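Local coordinates for protein Alpha/beta hydrolase (Streptomyces albidoflavus, PDB 6KSU) that probably catalyses macrolactamization of non-ribosomal peptides, joining ends of opposite chirality, as a cyclase of the penicillin-binding-protein and beta-lactamase type, at residues G394-G399 against L403-D408; L413-E418 against Y423-H428; V458-L461 against R466-H469. One frame throughout, in Å; residues are numbered along the deposited sequence.

In the fold
Toward the C terminus, an eight-stranded antiparallel barrel is built hairpin by hairpin, and the three contacts sample that plan. Contact 1 closes the first hairpin, strands 394-398 and 401-407. Contact 2 follows with strands 413-417 and 420-427, and contact 3 closes the last, strands 458-463 and 466-470. They are in series, neither nested nor crossing. Strands 401-407 and 413-417 are sheet neighbours, which joins contacts 1 and 2, whose centres are about 9 Å apart. Strand 466-470 returns to strand 394-398, so contacts 1 and 3 meet where the barrel shuts. Contacts 2 and 3 meet through Leu415 and Leu461 in its interior.

Contact 1. Residues G394-G399 against L403-D408; sequences GTYANG and LMVTHD
The ring of Tyr396 reaches Val405 because its CG lies anti to its own carbonyl carbon (chi1 -59°), a setting that leans the ring back along the strand toward Gly394. Val405 answers with CG1 anti to the backbone N (chi1 170°), which places CG2 beside that nitrogen and turns it to the tyrosine. CE2 of Tyr396 and CG2 of Val405 then meet at 3.8 Å, the ring approached obliquely. This is a diagonal meeting, since the register sets Val405 opposite Gly394 and Tyr396 opposite Leu403. Gly394, whose positive phi suits glycine, carries no side chain on that face.

Four backbone hydrogen bonds fix that register. Gly394 and Val405 bond to each other in both directions, the N of Val405 approaching the O of Gly394 at 2.9 Å. Tyr396 and Leu403 form the second such pair, and the bond from Tyr396 N to Leu403 O is both short (2.8 Å) and nearly straight (174°). Between them lies the non-hydrogen-bonded pair Thr395 and Met404, with alpha carbons 4.5 Å apart. Their side chains run alongside each other on the outer face, OG1 of Thr395 lying 3.9 Å from SD of Met404; Met404 is exposed there.

The other face is buried. Leu403 and Val405 pack on Leu415, Tyr396 also touches Leu461 and Met468, and its hydroxyl is satisfied by the carbonyl of His392. Apolar side chains thus point inward here and mixed ones outward. Adjacent antiparallel strands joined by a short turn make a beta hairpin, in this case the first of the C-terminal eight-stranded barrel, whose up-and-down order recalls the lipocalins.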
ATOM      1  N   GLY A 394     -24.312  10.713 -13.477  1.00 27.95           N
ATOM      2  CA  GLY A 394     -23.542   9.895 -14.389  1.00 28.67           C
ATOM      3  C   GLY A 394     -23.033   8.650 -13.692  1.00 28.74           C
ATOM      4  O   GLY A 394     -23.257   8.436 -12.505  1.00 22.01           O
ATOM      5  N   THR A 395     -22.360   7.817 -14.482  1.00 26.99           N
ATOM      6  CA  THR A 395     -21.760   6.571 -14.032  1.00 31.27           C
ATOM      7  C   THR A 395     -20.249   6.764 -13.948  1.00 29.90           C
ATOM      8  O   THR A 395     -19.637   7.265 -14.890  1.00 25.94           O
ATOM      9  CB  THR A 395     -22.097   5.434 -15.001  1.00 29.01           C
ATOM     10  OG1 THR A 395     -23.517   5.273 -15.079  1.00 36.63           O
ATOM     11  CG2 THR A 395     -21.480   4.132 -14.525  1.00 35.38           C
ATOM     12  N   TYR A 396     -19.650   6.390 -12.825  1.00 28.59           N
ATOM     13  CA  TYR A 396     -18.206   6.523 -12.674  1.00 28.51           C
ATOM     14  C   TYR A 396     -17.601   5.141 -12.495  1.00 30.96           C
ATOM     15  O   TYR A 396     -18.211   4.261 -11.887  1.00 33.74           O
ATOM     16  CB  TYR A 396     -17.835   7.428 -11.495  1.00 26.92           C
ATOM     17  CG  TYR A 396     -18.401   8.833 -11.612  1.00 28.67           C
ATOM     18  CD1 TYR A 396     -17.570   9.915 -11.864  1.00 27.79           C
ATOM     19  CD2 TYR A 396     -19.768   9.075 -11.458  1.00 28.33           C
ATOM     20  CE1 TYR A 396     -18.071  11.200 -11.968  1.00 32.19           C
ATOM     21  CE2 TYR A 396     -20.285  10.361 -11.560  1.00 32.35           C
ATOM     22  CZ  TYR A 396     -19.428  11.420 -11.823  1.00 32.91           C
ATOM     23  OH  TYR A 396     -19.916  12.700 -11.928  1.00 28.28           O
ATOM     24  N   ALA A 397     -16.401   4.941 -13.034  1.00 25.45           N
ATOM     25  CA  ALA A 397     -15.872   3.592 -13.046  1.00 25.51           C
ATOM     26  C   ALA A 397     -14.368   3.588 -12.865  1.00 28.61           C
ATOM     27  O   ALA A 397     -13.653   4.486 -13.326  1.00 22.57           O
ATOM     28  CB  ALA A 397     -16.230   2.845 -14.328  1.00 26.92           C
ATOM     29  N   ASN A 398     -13.913   2.543 -12.174  1.00 27.81           N
ATOM     30  CA  ASN A 398     -12.516   2.132 -12.122  1.00 24.19           C
ATOM     31  C   ASN A 398     -12.517   0.630 -12.397  1.00 27.84           C
ATOM     32  O   ASN A 398     -12.708  -0.175 -11.473  1.00 25.77           O
ATOM     33  CB  ASN A 398     -11.881   2.464 -10.774  1.00 26.56           C
ATOM     34  CG  ASN A 398     -10.375   2.219 -10.765  1.00 28.36           C
ATOM     35  OD1 ASN A 398      -9.919   1.136 -11.136  1.00 24.28           O
ATOM     36  ND2 ASN A 398      -9.599   3.225 -10.344  1.00 20.50           N
ATOM     37  N   GLY A 399     -12.298   0.268 -13.661  1.00 27.71           N
ATOM     38  CA  GLY A 399     -12.256  -1.133 -14.059  1.00 30.88           C
ATOM     39  C   GLY A 399     -13.617  -1.785 -13.891  1.00 36.41           C
ATOM     40  O   GLY A 399     -14.608  -1.366 -14.494  1.00 35.30           O
ATOM     41  N   LEU A 403     -19.869   3.212  -9.725  1.00 30.96           N
ATOM     42  CA  LEU A 403     -20.720   3.966  -8.827  1.00 31.01           C
ATOM     43  C   LEU A 403     -21.605   4.836  -9.714  1.00 31.10           C
ATOM     44  O   LEU A 403     -21.204   5.199 -10.828  1.00 30.32           O
ATOM     45  CB  LEU A 403     -19.849   4.799  -7.868  1.00 30.23           C
ATOM     46  CG  LEU A 403     -20.011   4.844  -6.354  1.00 38.31           C
ATOM     47  CD1 LEU A 403     -20.222   3.433  -5.807  1.00 32.26           C
ATOM     48  CD2 LEU A 403     -18.753   5.481  -5.740  1.00 34.68           C
ATOM     49  N   MET A 404     -22.816   5.155  -9.248  1.00 26.42           N
ATOM     50  CA  MET A 404     -23.687   6.035 -10.029  1.00 29.19           C
ATOM     51  C   MET A 404     -24.154   7.208  -9.186  1.00 26.80           C
ATOM     52  O   MET A 404     -24.555   7.036  -8.032  1.00 26.99           O
ATOM     53  CB  MET A 404     -24.889   5.287 -10.591  1.00 25.93           C
ATOM     54  CG  MET A 404     -24.513   4.123 -11.495  1.00 31.17           C
ATOM     55  SD  MET A 404     -25.900   3.589 -12.510  1.00 48.47           S
ATOM     56  CE  MET A 404     -26.979   5.002 -12.370  1.00 35.85           C
ATOM     57  N   VAL A 405     -24.077   8.402  -9.751  1.00 27.59           N
ATOM     58  CA  VAL A 405     -24.636   9.583  -9.122  1.00 25.75           C
ATOM     59  C   VAL A 405     -25.987   9.807  -9.762  1.00 25.73           C
ATOM     60  O   VAL A 405     -26.071  10.121 -10.949  1.00 26.22           O
ATOM     61  CB  VAL A 405     -23.739  10.810  -9.266  1.00 21.54           C
ATOM     62  CG1 VAL A 405     -24.505  12.052  -8.815  1.00 22.76           C
ATOM     63  CG2 VAL A 405     -22.478  10.613  -8.440  1.00 24.37           C
ATOM     64  N   THR A 406     -27.037   9.631  -8.980  1.00 18.88           N
ATOM     65  CA  THR A 406     -28.397   9.730  -9.461  1.00 25.21           C
ATOM     66  C   THR A 406     -29.125  10.803  -8.678  1.00 28.65           C
ATOM     67  O   THR A 406     -28.551  11.481  -7.822  1.00 24.28           O
ATOM     68  CB  THR A 406     -29.125   8.389  -9.335  1.00 31.78           C
ATOM     69  OG1 THR A 406     -29.400   8.127  -7.948  1.00 30.37           O
ATOM     70  CG2 THR A 406     -28.281   7.268  -9.921  1.00 26.04           C
ATOM     71  N   HIS A 407     -30.407  10.948  -8.990  1.00 29.67           N
ATOM     72  CA  HIS A 407     -31.297  11.779  -8.206  1.00 34.92           C
ATOM     73  C   HIS A 407     -32.666  11.126  -8.175  1.00 33.65           C
ATOM     74  O   HIS A 407     -32.980  10.255  -8.988  1.00 32.05           O
ATOM     75  CB  HIS A 407     -31.396  13.222  -8.730  1.00 36.32           C
ATOM     76  CG  HIS A 407     -31.856  13.344 -10.153  1.00 39.71           C
ATOM     77  ND1 HIS A 407     -31.427  12.507 -11.160  1.00 48.99           N
ATOM     78  CD2 HIS A 407     -32.670  14.250 -10.743  1.00 45.09           C
ATOM     79  CE1 HIS A 407     -31.971  12.880 -12.306  1.00 50.24           C
ATOM     80  NE2 HIS A 407     -32.731  13.936 -12.080  1.00 49.74           N
ATOM     81  N   ASP A 408     -33.463  11.531  -7.205  1.00 29.62           N
ATOM     82  CA  ASP A 408     -34.830  11.057  -7.106  1.00 38.49           C
ATOM     83  C   ASP A 408     -35.776  12.131  -7.644  1.00 37.86           C
ATOM     84  O   ASP A 408     -35.353  13.186  -8.124  1.00 40.13           O
ATOM     85  CB  ASP A 408     -35.161  10.659  -5.666  1.00 33.74           C
ATOM     86  CG  ASP A 408     -35.060  11.813  -4.695  1.00 39.12           C
ATOM     87  OD1 ASP A 408     -34.732  12.938  -5.117  1.00 41.70           O
ATOM     88  OD2 ASP A 408     -35.299  11.591  -3.487  1.00 47.78           O
TER

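Contact 2. Residues L413-E418 against Y423-H428; sequences LFLTRE and YRLSLH
Backbone hydrogen bonds carry the pairing of Leu415 with Tyr423. Tyr423 N gives to Leu415 O at 2.8 Å, almost straight (176°), and Leu415 N returns a bond to Tyr423 O. Two residues along each strand, Leu425 N binds Leu413 O at 3.0 Å but stands well above that carbonyl's plane. The same oxygen also accepts from a water, which in turn accepts from Arg424 NH2, so the carbonyl is gripped twice and the arginine is tied to the neighbouring strand.

Among the flat groups, Phe414 and Arg424 run side by side on the outer face. CZ of Phe414 sits over one face of the guanidinium, 3.7 Å from Arg424 CZ, the two planes 57° apart; the bend in the arginine chain at chi3 (61°) folds the group back there. These strands form a hairpin of the eight-stranded barrel, antiparallel but well off exactly so. From the partly exposed end of its strand, the extended chain of Arg417 carries its guanidinium edge to the hydroxyl of Tyr423, nearly coplanar with the ring. The NH1 to OH separation of 2.5 Å is improbably short, and its exact length is doubtful. Arg417 also makes a cation-pi contact with Tyr420, between the segments.

Apolar contacts line the inner side. CB of Leu415 lies 4.0 Å from CB of Tyr423, while Leu413 CD1 meets Leu427 CD1 at 3.7 Å, the two leucines crossing at about a right angle.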
ATOM      1  N   LEU A 413     -29.685  14.240  -4.470  1.00 30.55           N
ATOM      2  CA  LEU A 413     -28.598  13.430  -5.025  1.00 35.65           C
ATOM      3  C   LEU A 413     -28.333  12.142  -4.237  1.00 27.80           C
ATOM      4  O   LEU A 413     -28.259  12.146  -3.000  1.00 28.80           O
ATOM      5  CB  LEU A 413     -27.307  14.249  -5.090  1.00 33.66           C
ATOM      6  CG  LEU A 413     -27.275  15.370  -6.125  1.00 39.16           C
ATOM      7  CD1 LEU A 413     -25.867  15.937  -6.235  1.00 43.48           C
ATOM      8  CD2 LEU A 413     -27.770  14.849  -7.461  1.00 37.25           C
ATOM      9  N   PHE A 414     -28.147  11.044  -4.970  1.00 23.13           N
ATOM     10  CA  PHE A 414     -27.794   9.762  -4.385  1.00 26.58           C
ATOM     11  C   PHE A 414     -26.582   9.159  -5.079  1.00 27.82           C
ATOM     12  O   PHE A 414     -26.247   9.490  -6.216  1.00 26.05           O
ATOM     13  CB  PHE A 414     -28.970   8.777  -4.442  1.00 30.42           C
ATOM     14  CG  PHE A 414     -30.104   9.184  -3.573  1.00 29.32           C
ATOM     15  CD1 PHE A 414     -30.247   8.646  -2.297  1.00 29.72           C
ATOM     16  CD2 PHE A 414     -30.997  10.157  -4.004  1.00 28.86           C
ATOM     17  CE1 PHE A 414     -31.296   9.050  -1.456  1.00 34.25           C
ATOM     18  CE2 PHE A 414     -32.045  10.569  -3.187  1.00 37.03           C
ATOM     19  CZ  PHE A 414     -32.201  10.006  -1.905  1.00 37.61           C
ATOM     20  N   LEU A 415     -25.907   8.279  -4.351  1.00 26.03           N
ATOM     21  CA  LEU A 415     -24.842   7.449  -4.884  1.00 24.23           C
ATOM     22  C   LEU A 415     -25.310   6.001  -4.823  1.00 24.64           C
ATOM     23  O   LEU A 415     -25.663   5.511  -3.749  1.00 21.83           O
ATOM     24  CB  LEU A 415     -23.565   7.659  -4.078  1.00 26.30           C
ATOM     25  CG  LEU A 415     -22.224   7.346  -4.724  1.00 30.81           C
ATOM     26  CD1 LEU A 415     -21.865   8.460  -5.639  1.00 24.28           C
ATOM     27  CD2 LEU A 415     -21.165   7.178  -3.643  1.00 23.74           C
ATOM     28  N   THR A 416     -25.338   5.326  -5.965  1.00 26.23           N
ATOM     29  CA  THR A 416     -25.806   3.950  -6.010  1.00 27.12           C
ATOM     30  C   THR A 416     -24.643   3.026  -6.362  1.00 27.76           C
ATOM     31  O   THR A 416     -23.640   3.433  -6.959  1.00 22.55           O
ATOM     32  CB  THR A 416     -26.953   3.767  -7.011  1.00 27.86           C
ATOM     33  OG1 THR A 416     -26.482   4.052  -8.325  1.00 28.48           O
ATOM     34  CG2 THR A 416     -28.119   4.723  -6.697  1.00 28.03           C
ATOM     35  N   ARG A 417     -24.803   1.764  -5.976  1.00 30.40           N
ATOM     36  CA  ARG A 417     -23.702   0.815  -5.928  1.00 29.37           C
ATOM     37  C   ARG A 417     -24.286  -0.593  -5.892  1.00 32.35           C
ATOM     38  O   ARG A 417     -25.132  -0.884  -5.038  1.00 34.04           O
ATOM     39  CB  ARG A 417     -22.837   1.114  -4.706  1.00 31.68           C
ATOM     40  CG  ARG A 417     -21.704   0.156  -4.450  1.00 29.63           C
ATOM     41  CD  ARG A 417     -20.856   0.701  -3.303  1.00 35.15           C
ATOM     42  NE  ARG A 417     -19.739  -0.180  -3.010  1.00 35.19           N
ATOM     43  CZ  ARG A 417     -19.190  -0.323  -1.806  1.00 37.01           C
ATOM     44  NH1 ARG A 417     -19.645   0.373  -0.772  1.00 33.60           N
ATOM     45  NH2 ARG A 417     -18.176  -1.160  -1.642  1.00 34.92           N
ATOM     46  N   GLU A 418     -23.799  -1.462  -6.788  1.00 33.14           N
ATOM     47  CA  GLU A 418     -24.509  -2.668  -7.228  1.00 35.49           C
ATOM     48  C   GLU A 418     -25.284  -3.440  -6.150  1.00 44.84           C
ATOM     49  O   GLU A 418     -26.459  -3.775  -6.344  1.00 57.76           O
ATOM     50  CB  GLU A 418     -23.528  -3.613  -7.924  1.00 38.53           C
ATOM     51  CG  GLU A 418     -24.182  -4.901  -8.426  1.00 45.84           C
ATOM     52  CD  GLU A 418     -23.803  -5.253  -9.850  1.00 60.63           C
ATOM     53  OE1 GLU A 418     -24.067  -6.403 -10.272  1.00 60.89           O
ATOM     54  OE2 GLU A 418     -23.250  -4.378 -10.551  1.00 70.21           O
ATOM     55  N   TYR A 423     -26.605   5.612  -1.135  1.00 19.33           N
ATOM     56  CA  TYR A 423     -26.052   6.590  -0.206  1.00 23.84           C
ATOM     57  C   TYR A 423     -26.679   7.964  -0.477  1.00 27.86           C
ATOM     58  O   TYR A 423     -26.871   8.351  -1.633  1.00 27.62           O
ATOM     59  CB  TYR A 423     -24.519   6.707  -0.317  1.00 27.87           C
ATOM     60  CG  TYR A 423     -23.643   5.459  -0.156  1.00 21.93           C
ATOM     61  CD1 TYR A 423     -22.798   5.304   0.951  1.00 23.50           C
ATOM     62  CD2 TYR A 423     -23.609   4.478  -1.138  1.00 24.02           C
ATOM     63  CE1 TYR A 423     -21.973   4.175   1.081  1.00 26.73           C
ATOM     64  CE2 TYR A 423     -22.776   3.360  -1.026  1.00 22.85           C
ATOM     65  CZ  TYR A 423     -21.975   3.210   0.080  1.00 27.80           C
ATOM     66  OH  TYR A 423     -21.174   2.099   0.162  1.00 32.69           O
ATOM     67  N   ARG A 424     -27.005   8.700   0.581  1.00 25.70           N
ATOM     68  CA  ARG A 424     -27.347  10.103   0.384  1.00 34.58           C
ATOM     69  C   ARG A 424     -26.067  10.905   0.136  1.00 34.18           C
ATOM     70  O   ARG A 424     -25.101  10.810   0.906  1.00 26.70           O
ATOM     71  CB  ARG A 424     -28.115  10.660   1.585  1.00 33.62           C
ATOM     72  CG  ARG A 424     -29.310   9.814   2.039  1.00 44.97           C
ATOM     73  CD  ARG A 424     -30.366  10.667   2.743  1.00 36.47           C
ATOM     74  NE  ARG A 424     -30.891  11.699   1.838  1.00 54.72           N
ATOM     75  CZ  ARG A 424     -32.145  11.759   1.370  1.00 56.90           C
ATOM     76  NH1 ARG A 424     -33.052  10.845   1.715  1.00 45.97           N
ATOM     77  NH2 ARG A 424     -32.493  12.745   0.545  1.00 50.15           N
ATOM     78  N   LEU A 425     -26.062  11.698  -0.937  1.00 30.41           N
ATOM     79  CA  LEU A 425     -24.864  12.397  -1.402  1.00 28.39           C
ATOM     80  C   LEU A 425     -24.957  13.876  -1.050  1.00 25.58           C
ATOM     81  O   LEU A 425     -25.826  14.578  -1.565  1.00 31.92           O
ATOM     82  CB  LEU A 425     -24.698  12.234  -2.914  1.00 27.53           C
ATOM     83  CG  LEU A 425     -23.376  12.719  -3.536  1.00 28.60           C
ATOM     84  CD1 LEU A 425     -22.175  12.034  -2.854  1.00 27.74           C
ATOM     85  CD2 LEU A 425     -23.370  12.401  -4.991  1.00 23.35           C
ATOM     86  N   SER A 426     -24.076  14.345  -0.181  1.00 27.00           N
ATOM     87  CA  SER A 426     -23.995  15.761   0.148  1.00 26.83           C
ATOM     88  C   SER A 426     -22.807  16.359  -0.577  1.00 29.27           C
ATOM     89  O   SER A 426     -21.679  15.869  -0.431  1.00 27.64           O
ATOM     90  CB  SER A 426     -23.837  15.997   1.645  1.00 25.50           C
ATOM     91  OG  SER A 426     -25.009  15.664   2.322  1.00 31.25           O
ATOM     92  N   LEU A 427     -23.064  17.405  -1.360  1.00 30.92           N
ATOM     93  CA  LEU A 427     -22.015  18.128  -2.067  1.00 31.09           C
ATOM     94  C   LEU A 427     -21.541  19.288  -1.207  1.00 34.98           C
ATOM     95  O   LEU A 427     -22.360  20.012  -0.630  1.00 37.43           O
ATOM     96  CB  LEU A 427     -22.529  18.641  -3.408  1.00 32.07           C
ATOM     97  CG  LEU A 427     -22.802  17.589  -4.482  1.00 31.55           C
ATOM     98  CD1 LEU A 427     -23.073  18.256  -5.798  1.00 39.92           C
ATOM     99  CD2 LEU A 427     -21.628  16.617  -4.595  1.00 31.59           C
ATOM    100  N   HIS A 428     -20.223  19.460  -1.118  1.00 31.96           N
ATOM    101  CA  HIS A 428     -19.611  20.449  -0.237  1.00 33.98           C
ATOM    102  C   HIS A 428     -18.620  21.289  -1.030  1.00 32.05           C
ATOM    103  O   HIS A 428     -18.358  21.031  -2.208  1.00 26.94           O
ATOM    104  CB  HIS A 428     -18.916  19.778   0.957  1.00 32.66           C
ATOM    105  CG  HIS A 428     -19.857  19.394   2.052  1.00 28.58           C
ATOM    106  ND1 HIS A 428     -20.378  18.123   2.172  1.00 32.01           N
ATOM    107  CD2 HIS A 428     -20.407  20.120   3.052  1.00 36.00           C
ATOM    108  CE1 HIS A 428     -21.189  18.077   3.213  1.00 31.20           C
ATOM    109  NE2 HIS A 428     -21.234  19.280   3.758  1.00 35.26           N
TER
HETATM  110  O   HOH W   1     -29.838  13.415  -0.567  1.00 38.36           O

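Contact 3. Residues V458-L461 against R466-H469; sequences VALL and RAMH
Leu461 and Met468 form the close-knit end of this contact. Met468 N donates to Leu461 O at 2.8 Å, although the angle at hydrogen is only 143°. The return bond, from Leu461 N to Met468 O, is straighter (172°) but longer, at 3.3 Å. Inside the barrel, CD2 of Leu461 lies 4.2 Å from CG of Met468, and both side chains pack on Tyr396. On the opposite face Leu460 leans across, a chi1 of -76° tucking its CG beside the backbone N: CD2 comes within 3.3 Å of Met468 O, and CD1 touches CB of Ala467.

Here the last two strands of the eight-stranded barrel make their hairpin, and the first of them carries an irregularity: Ala459 and Leu460 both face Val450 on strand 445-451, a classic beta bulge. Beyond Leu460 the contact slackens. His469 is partly exposed, and its backbone pairs with Ala397 of strand 394-398; its ring turns an edge to the bulge, CD2 lying 3.8 Å from Ala459 O, with Leu460 CD2 looser beside it.

At the turn, the hairpin looks to the rest of the protein. Arg466 leads away from strand 458-461 to a salt bridge with Asp140, and its side chain touches Tyr174, probably the tyrosine of a YxN motif that would accompany the SxxK motif of Ser83 and Lys86 in this family.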
ATOM      1  N   VAL A 458     -17.494  17.889 -14.333  1.00 34.66           N
ATOM      2  CA  VAL A 458     -16.939  16.853 -13.472  1.00 30.15           C
ATOM      3  C   VAL A 458     -16.405  15.715 -14.335  1.00 30.80           C
ATOM      4  O   VAL A 458     -17.123  15.144 -15.165  1.00 31.97           O
ATOM      5  CB  VAL A 458     -18.002  16.374 -12.477  1.00 34.71           C
ATOM      6  CG1 VAL A 458     -17.739  14.942 -12.064  1.00 31.62           C
ATOM      7  CG2 VAL A 458     -18.081  17.331 -11.254  1.00 26.13           C
ATOM      8  N   ALA A 459     -15.127  15.395 -14.165  1.00 24.42           N
ATOM      9  CA  ALA A 459     -14.534  14.280 -14.891  1.00 32.72           C
ATOM     10  C   ALA A 459     -14.117  13.113 -13.998  1.00 33.09           C
ATOM     11  O   ALA A 459     -14.073  11.968 -14.470  1.00 29.18           O
ATOM     12  CB  ALA A 459     -13.317  14.758 -15.698  1.00 25.41           C
ATOM     13  N   LEU A 460     -13.823  13.373 -12.727  1.00 30.33           N
ATOM     14  CA  LEU A 460     -13.366  12.334 -11.816  1.00 33.12           C
ATOM     15  C   LEU A 460     -14.070  12.428 -10.476  1.00 28.07           C
ATOM     16  O   LEU A 460     -14.351  13.522  -9.975  1.00 25.05           O
ATOM     17  CB  LEU A 460     -11.855  12.419 -11.564  1.00 37.32           C
ATOM     18  CG  LEU A 460     -11.009  11.906 -12.710  1.00 33.95           C
ATOM     19  CD1 LEU A 460      -9.561  11.831 -12.248  1.00 37.14           C
ATOM     20  CD2 LEU A 460     -11.552  10.551 -13.135  1.00 34.92           C
ATOM     21  N   LEU A 461     -14.325  11.261  -9.904  1.00 25.65           N
ATOM     22  CA  LEU A 461     -14.627  11.091  -8.495  1.00 28.32           C
ATOM     23  C   LEU A 461     -13.470  10.311  -7.873  1.00 29.51           C
ATOM     24  O   LEU A 461     -13.083   9.257  -8.395  1.00 32.47           O
ATOM     25  CB  LEU A 461     -15.964  10.347  -8.363  1.00 32.64           C
ATOM     26  CG  LEU A 461     -16.626   9.849  -7.083  1.00 39.23           C
ATOM     27  CD1 LEU A 461     -18.119   9.603  -7.380  1.00 28.07           C
ATOM     28  CD2 LEU A 461     -15.952   8.596  -6.463  1.00 32.70           C
ATOM     29  N   ARG A 466      -8.516   6.009  -4.770  1.00 22.56           N
ATOM     30  CA  ARG A 466      -8.806   5.575  -6.131  1.00 20.38           C
ATOM     31  C   ARG A 466      -9.576   6.663  -6.874  1.00 25.90           C
ATOM     32  O   ARG A 466     -10.329   7.424  -6.267  1.00 24.17           O
ATOM     33  CB  ARG A 466      -9.624   4.279  -6.147  1.00 23.55           C
ATOM     34  CG  ARG A 466      -8.758   3.021  -6.155  1.00 32.69           C
ATOM     35  CD  ARG A 466      -8.298   2.676  -4.741  1.00 27.14           C
ATOM     36  NE  ARG A 466      -7.820   1.301  -4.624  1.00 37.35           N
ATOM     37  CZ  ARG A 466      -7.196   0.825  -3.549  1.00 38.84           C
ATOM     38  NH1 ARG A 466      -6.996   1.635  -2.510  1.00 33.06           N
ATOM     39  NH2 ARG A 466      -6.766  -0.446  -3.515  1.00 31.01           N
ATOM     40  N   ALA A 467      -9.358   6.739  -8.193  1.00 23.83           N
ATOM     41  CA  ALA A 467     -10.157   7.556  -9.093  1.00 22.29           C
ATOM     42  C   ALA A 467     -11.167   6.663  -9.802  1.00 25.19           C
ATOM     43  O   ALA A 467     -10.950   5.467  -9.998  1.00 24.93           O
ATOM     44  CB  ALA A 467      -9.295   8.282 -10.146  1.00 25.91           C
ATOM     45  N   MET A 468     -12.290   7.255 -10.169  1.00 25.72           N
ATOM     46  CA  MET A 468     -13.289   6.576 -10.981  1.00 28.08           C
ATOM     47  C   MET A 468     -13.649   7.498 -12.128  1.00 25.07           C
ATOM     48  O   MET A 468     -13.976   8.663 -11.899  1.00 29.22           O
ATOM     49  CB  MET A 468     -14.517   6.215 -10.142  1.00 29.81           C
ATOM     50  CG  MET A 468     -14.123   5.586  -8.808  1.00 33.96           C
ATOM     51  SD  MET A 468     -15.274   4.439  -8.056  1.00 40.32           S
ATOM     52  CE  MET A 468     -15.873   3.500  -9.441  1.00 35.27           C
ATOM     53  N   HIS A 469     -13.611   6.969 -13.347  1.00 21.29           N
ATOM     54  CA  HIS A 469     -13.812   7.767 -14.546  1.00 31.15           C
ATOM     55  C   HIS A 469     -15.296   7.928 -14.882  1.00 29.86           C
ATOM     56  O   HIS A 469     -16.002   6.940 -15.089  1.00 28.00           O
ATOM     57  CB  HIS A 469     -13.088   7.109 -15.722  1.00 34.62           C
ATOM     58  CG  HIS A 469     -13.002   7.977 -16.933  1.00 45.52           C
ATOM     59  ND1 HIS A 469     -12.704   7.480 -18.185  1.00 52.85           N
ATOM     60  CD2 HIS A 469     -13.167   9.314 -17.086  1.00 48.91           C
ATOM     61  CE1 HIS A 469     -12.690   8.477 -19.057  1.00 57.56           C
ATOM     62  NE2 HIS A 469     -12.970   9.598 -18.416  1.00 52.34           N
TER